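Local coordinates for protein putative branched-chain amino acid ABC transporter (Rhodospirillum rubrum ATCC 11170, PDB 3HUT) that probably serves as the extracellular or periplasmic ligand-binding receptor of an ABC transporter that takes up branched-chain amino acids, at residues P195-A208 with L221-F234. Numbering follows the deposited sequence.
Sequences PQAIYLAMAYEDAA and LPVYGSSALYSPKF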
loop_
_atom_site.group_PDB
_atom_site.type_symbol
_atom_site.label_atom_id
_atom_site.label_comp_id
_atom_site.label_asym_id
_atom_site.label_seq_id
_atom_site.Cartn_x
_atom_site.Cartn_y
_atom_site.Cartn_z
ATOM N N PRO A 195 -17.802 -1.842 25.138
ATOM C CA PRO A 195 -18.016 -1.564 23.715
ATOM C C PRO A 195 -18.476 -2.852 23.025
ATOM O O PRO A 195 -18.296 -3.937 23.569
ATOM C CB PRO A 195 -16.635 -1.106 23.245
ATOM C CG PRO A 195 -15.708 -1.885 24.132
ATOM C CD PRO A 195 -16.372 -1.757 25.487
ATOM N N GLN A 196 -19.073 -2.736 21.843
ATOM C CA GLN A 196 -19.543 -3.910 21.110
ATOM C C GLN A 196 -18.395 -4.583 20.358
ATOM O O GLN A 196 -18.437 -5.780 20.082
ATOM C CB GLN A 196 -20.620 -3.524 20.100
ATOM C CG GLN A 196 -21.822 -2.807 20.677
ATOM C CD GLN A 196 -22.766 -2.342 19.587
ATOM O OE1 GLN A 196 -22.328 -1.834 18.554
ATOM N NE2 GLN A 196 -24.069 -2.505 19.812
ATOM N N ALA A 197 -17.372 -3.809 20.022
ATOM C CA ALA A 197 -16.237 -4.357 19.296
ATOM C C ALA A 197 -14.986 -3.528 19.520
ATOM O O ALA A 197 -15.039 -2.446 20.111
ATOM C CB ALA A 197 -16.553 -4.430 17.804
ATOM N N ILE A 198 -13.865 -4.047 19.028
ATOM C CA ILE A 198 -12.573 -3.390 19.166
ATOM C C ILE A 198 -11.887 -3.227 17.813
ATOM O O ILE A 198 -11.877 -4.154 16.997
ATOM C CB ILE A 198 -11.635 -4.224 20.073
ATOM C CG1 ILE A 198 -12.294 -4.447 21.434
ATOM C CG2 ILE A 198 -10.286 -3.516 20.227
ATOM C CD1 ILE A 198 -11.525 -5.391 22.341
ATOM N N TYR A 199 -11.329 -2.043 17.577
ATOM C CA TYR A 199 -10.600 -1.791 16.343
ATOM C C TYR A 199 -9.152 -1.535 16.733
ATOM O O TYR A 199 -8.876 -0.643 17.536
ATOM C CB TYR A 199 -11.135 -0.563 15.599
ATOM C CG TYR A 199 -10.347 -0.296 14.334
ATOM C CD1 TYR A 199 -10.447 -1.159 13.239
ATOM C CD2 TYR A 199 -9.442 0.766 14.256
ATOM C CE1 TYR A 199 -9.663 -0.978 12.096
ATOM C CE2 TYR A 199 -8.649 0.956 13.110
ATOM C CZ TYR A 199 -8.768 0.077 12.039
ATOM O OH TYR A 199 -7.991 0.239 10.908
ATOM N N LEU A 200 -8.233 -2.313 16.172
ATOM C CA LEU A 200 -6.819 -2.161 16.494
ATOM C C LEU A 200 -6.005 -1.464 15.409
ATOM O O LEU A 200 -5.838 -1.994 14.310
ATOM C CB LEU A 200 -6.190 -3.534 16.768
ATOM C CG LEU A 200 -6.794 -4.361 17.911
ATOM C CD1 LEU A 200 -6.067 -5.701 18.029
ATOM C CD2 LEU A 200 -6.691 -3.568 19.214
ATOM N N ALA A 201 -5.500 -0.277 15.719
ATOM C CA ALA A 201 -4.660 0.447 14.780
ATOM C C ALA A 201 -3.241 0.147 15.231
ATOM O O ALA A 201 -2.573 1.001 15.821
ATOM C CB ALA A 201 -4.940 1.947 14.861
HETATM N N MSE A 202 -2.801 -1.087 14.997
HETATM C CA MSE A 202 -1.455 -1.478 15.383
HETATM C C MSE A 202 -0.949 -2.644 14.538
HETATM O O MSE A 202 -1.699 -3.229 13.745
HETATM C CB MSE A 202 -1.395 -1.841 16.873
HETATM C CG MSE A 202 -2.094 -3.121 17.288
HETATM SE SE MSE A 202 -1.998 -3.406 19.223
HETATM C CE MSE A 202 -3.515 -2.360 19.700
ATOM N N ALA A 203 0.329 -2.972 14.711
ATOM C CA ALA A 203 0.964 -4.036 13.945
ATOM C C ALA A 203 0.887 -5.384 14.648
ATOM O O ALA A 203 0.661 -5.458 15.856
ATOM C CB ALA A 203 2.421 -3.666 13.653
ATOM N N TYR A 204 1.103 -6.445 13.881
ATOM C CA TYR A 204 1.015 -7.801 14.402
ATOM C C TYR A 204 1.874 -8.124 15.618
ATOM O O TYR A 204 1.419 -8.840 16.514
ATOM C CB TYR A 204 1.302 -8.815 13.283
ATOM C CG TYR A 204 2.701 -8.748 12.709
ATOM C CD1 TYR A 204 3.765 -9.398 13.333
ATOM C CD2 TYR A 204 2.958 -8.045 11.533
ATOM C CE1 TYR A 204 5.054 -9.351 12.795
ATOM C CE2 TYR A 204 4.235 -7.991 10.986
ATOM C CZ TYR A 204 5.279 -8.647 11.620
ATOM O OH TYR A 204 6.542 -8.601 11.077
ATOM N N GLU A 205 3.096 -7.600 15.674
ATOM C CA GLU A 205 3.972 -7.908 16.809
ATOM C C GLU A 205 3.432 -7.427 18.151
ATOM O O GLU A 205 3.747 -8.013 19.189
ATOM C CB GLU A 205 5.383 -7.341 16.603
ATOM C CG GLU A 205 5.445 -5.833 16.597
ATOM C CD GLU A 205 5.382 -5.255 15.204
ATOM O OE1 GLU A 205 4.806 -5.909 14.305
ATOM O OE2 GLU A 205 5.908 -4.135 15.014
ATOM N N ASP A 206 2.641 -6.357 18.138
ATOM C CA ASP A 206 2.050 -5.827 19.368
ATOM C C ASP A 206 0.638 -6.370 19.570
ATOM O O ASP A 206 0.213 -6.622 20.698
ATOM C CB ASP A 206 1.983 -4.290 19.341
ATOM C CG ASP A 206 3.351 -3.640 19.437
ATOM O OD1 ASP A 206 4.244 -4.231 20.078
ATOM O OD2 ASP A 206 3.527 -2.529 18.888
ATOM N N ALA A 207 -0.084 -6.549 18.469
ATOM C CA ALA A 207 -1.460 -7.045 18.523
ATOM C C ALA A 207 -1.601 -8.496 18.981
ATOM O O ALA A 207 -2.527 -8.828 19.719
ATOM C CB ALA A 207 -2.123 -6.865 17.166
ATOM N N ALA A 208 -0.691 -9.362 18.546
ATOM C CA ALA A 208 -0.762 -10.771 18.930
ATOM C C ALA A 208 -0.736 -10.925 20.449
ATOM O O ALA A 208 -1.605 -11.578 21.023
ATOM C CB ALA A 208 0.388 -11.562 18.292
ATOM N N LEU A 221 -15.365 -10.306 22.687
ATOM C CA LEU A 221 -15.654 -9.251 21.728
ATOM C C LEU A 221 -14.955 -9.449 20.390
ATOM O O LEU A 221 -13.804 -9.875 20.334
ATOM C CB LEU A 221 -15.260 -7.887 22.302
ATOM C CG LEU A 221 -15.980 -7.463 23.581
ATOM C CD1 LEU A 221 -15.553 -6.055 23.960
ATOM C CD2 LEU A 221 -17.494 -7.526 23.362
ATOM N N PRO A 222 -15.656 -9.148 19.287
ATOM C CA PRO A 222 -15.041 -9.304 17.967
ATOM C C PRO A 222 -13.971 -8.228 17.780
ATOM O O PRO A 222 -14.062 -7.141 18.357
ATOM C CB PRO A 222 -16.225 -9.142 17.010
ATOM C CG PRO A 222 -17.140 -8.221 17.754
ATOM C CD PRO A 222 -17.073 -8.752 19.172
ATOM N N VAL A 223 -12.962 -8.531 16.971
ATOM C CA VAL A 223 -11.871 -7.595 16.735
ATOM C C VAL A 223 -11.612 -7.348 15.258
ATOM O O VAL A 223 -11.574 -8.283 14.458
ATOM C CB VAL A 223 -10.564 -8.115 17.371
ATOM C CG1 VAL A 223 -9.394 -7.185 17.012
ATOM C CG2 VAL A 223 -10.727 -8.213 18.882
ATOM N N TYR A 224 -11.449 -6.074 14.906
ATOM C CA TYR A 224 -11.144 -5.661 13.537
ATOM C C TYR A 224 -9.820 -4.924 13.661
ATOM O O TYR A 224 -9.517 -4.374 14.721
ATOM C CB TYR A 224 -12.204 -4.695 13.002
ATOM C CG TYR A 224 -13.539 -5.328 12.678
ATOM C CD1 TYR A 224 -13.975 -5.441 11.357
ATOM C CD2 TYR A 224 -14.378 -5.790 13.691
ATOM C CE1 TYR A 224 -15.218 -5.995 11.050
ATOM C CE2 TYR A 224 -15.622 -6.345 13.396
ATOM C CZ TYR A 224 -16.036 -6.443 12.073
ATOM O OH TYR A 224 -17.272 -6.976 11.774
ATOM N N GLY A 225 -9.025 -4.903 12.601
ATOM C CA GLY A 225 -7.758 -4.213 12.714
ATOM C C GLY A 225 -7.116 -3.764 11.421
ATOM O O GLY A 225 -7.586 -4.065 10.324
ATOM N N SER A 226 -6.018 -3.038 11.582
ATOM C CA SER A 226 -5.239 -2.497 10.486
ATOM C C SER A 226 -4.619 -3.578 9.608
ATOM O O SER A 226 -4.430 -4.723 10.036
ATOM C CB SER A 226 -4.120 -1.620 11.059
ATOM O OG SER A 226 -3.151 -1.298 10.073
ATOM N N SER A 227 -4.296 -3.196 8.375
ATOM C CA SER A 227 -3.640 -4.094 7.431
ATOM C C SER A 227 -2.253 -4.436 7.981
ATOM O O SER A 227 -1.600 -5.372 7.516
ATOM C CB SER A 227 -3.489 -3.402 6.070
ATOM O OG SER A 227 -2.858 -2.137 6.217
ATOM N N ALA A 228 -1.797 -3.664 8.964
ATOM C CA ALA A 228 -0.488 -3.911 9.566
ATOM C C ALA A 228 -0.482 -5.241 10.323
ATOM O O ALA A 228 0.573 -5.737 10.723
ATOM C CB ALA A 228 -0.110 -2.767 10.512
ATOM N N LEU A 229 -1.666 -5.811 10.526
ATOM C CA LEU A 229 -1.790 -7.093 11.215
ATOM C C LEU A 229 -1.586 -8.234 10.233
ATOM O O LEU A 229 -1.386 -9.384 10.636
ATOM C CB LEU A 229 -3.184 -7.246 11.839
ATOM C CG LEU A 229 -3.650 -6.230 12.886
ATOM C CD1 LEU A 229 -5.062 -6.578 13.350
ATOM C CD2 LEU A 229 -2.699 -6.242 14.057
ATOM N N TYR A 230 -1.631 -7.912 8.943
ATOM C CA TYR A 230 -1.505 -8.919 7.894
ATOM C C TYR A 230 -0.111 -9.494 7.709
ATOM O O TYR A 230 0.740 -8.907 7.039
ATOM C CB TYR A 230 -1.991 -8.351 6.559
ATOM C CG TYR A 230 -2.107 -9.391 5.468
ATOM C CD1 TYR A 230 -2.943 -10.497 5.623
ATOM C CD2 TYR A 230 -1.408 -9.255 4.270
ATOM C CE1 TYR A 230 -3.085 -11.438 4.611
ATOM C CE2 TYR A 230 -1.543 -10.191 3.249
ATOM C CZ TYR A 230 -2.384 -11.279 3.424
ATOM O OH TYR A 230 -2.536 -12.202 2.412
ATOM N N SER A 231 0.103 -10.666 8.292
ATOM C CA SER A 231 1.374 -11.362 8.208
ATOM C C SER A 231 1.203 -12.756 8.786
ATOM O O SER A 231 0.435 -12.958 9.724
ATOM C CB SER A 231 2.452 -10.621 9.007
ATOM O OG SER A 231 3.619 -11.423 9.156
ATOM N N PRO A 232 1.902 -13.746 8.222
ATOM C CA PRO A 232 1.742 -15.084 8.792
ATOM C C PRO A 232 2.177 -15.058 10.261
ATOM O O PRO A 232 1.698 -15.848 11.074
ATOM C CB PRO A 232 2.643 -15.953 7.904
ATOM C CG PRO A 232 3.657 -14.986 7.364
ATOM C CD PRO A 232 2.842 -13.751 7.089
ATOM N N LYS A 233 3.062 -14.120 10.597
ATOM C CA LYS A 233 3.554 -13.986 11.963
ATOM C C LYS A 233 2.441 -13.626 12.941
ATOM O O LYS A 233 2.521 -13.960 14.119
ATOM C CB LYS A 233 4.678 -12.945 12.031
ATOM C CG LYS A 233 5.912 -13.349 11.229
ATOM C CD LYS A 233 7.010 -12.292 11.254
ATOM C CE LYS A 233 7.792 -12.282 12.568
ATOM N NZ LYS A 233 7.049 -11.692 13.727
ATOM N N PHE A 234 1.401 -12.956 12.454
ATOM C CA PHE A 234 0.286 -12.584 13.321
ATOM C C PHE A 234 -0.318 -13.857 13.899
ATOM O O PHE A 234 -0.661 -13.919 15.080
ATOM C CB PHE A 234 -0.776 -11.808 12.532
ATOM C CG PHE A 234 -1.940 -11.347 13.367
ATOM C CD1 PHE A 234 -1.731 -10.611 14.536
ATOM C CD2 PHE A 234 -3.247 -11.620 12.972
ATOM C CE1 PHE A 234 -2.807 -10.148 15.299
ATOM C CE2 PHE A 234 -4.331 -11.166 13.723
ATOM C CZ PHE A 234 -4.111 -10.425 14.889
HETATM O O HOH W 1 8.925 -9.107 12.826
#
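L200 and V223 meet on one face of a parallel sheet, the CD1 methyl of L200 lying 3.8 Å from CG1 of V223, with I198 beside them and the CD1 methyl of L221 reaching back to the ring of P195. On the other face, Y199 swings across the neighbouring strand: with CG anti to the backbone N (chi1 179°), its CE1 comes within 3.8 Å of CA of G225, and its hydroxyl continues to N130 on helix 126-136. The strands are zipped together by alternating backbone bonds, the straightest running from Y224 N to I198 O (2.9 Å, 173° at the hydrogen), and S226 N closes the ladder on L200 O. This is the right-handed beta-alpha-beta crossover of a periplasmic binding protein domain, strand 197-201 returning through helix 204-216 to strand 223-225. Past the strands, the CD2 methyl of L229 fits between M202 O and A207, and M202 O, buried here, finds no polar partner. F234 extends this packing, its CE1 lying 3.8 Å from CB of A207. S226 OG bonds E126 and appears to accept from A228 N in an ST turn, though that nitrogen is less surely placed. At the helix start, Y204 N donates to A228 O (3.3 Å) from well above the carbonyl plane. The Y204 ring rests one face on CB of S231, a CH-pi contact 4.0 Å from the centroid, while S231 OG caps helix 232-238 by accepting from K233 N. Bent at its last two torsions, K233 brings NZ to the ring edge, 3.2 Å from CE1. Were Y204 an alanine, S231 CB and the K233 chain would probably lose the ring they pack on. Outermost, one water bonds Y204 OH and, weakly, K233 NZ.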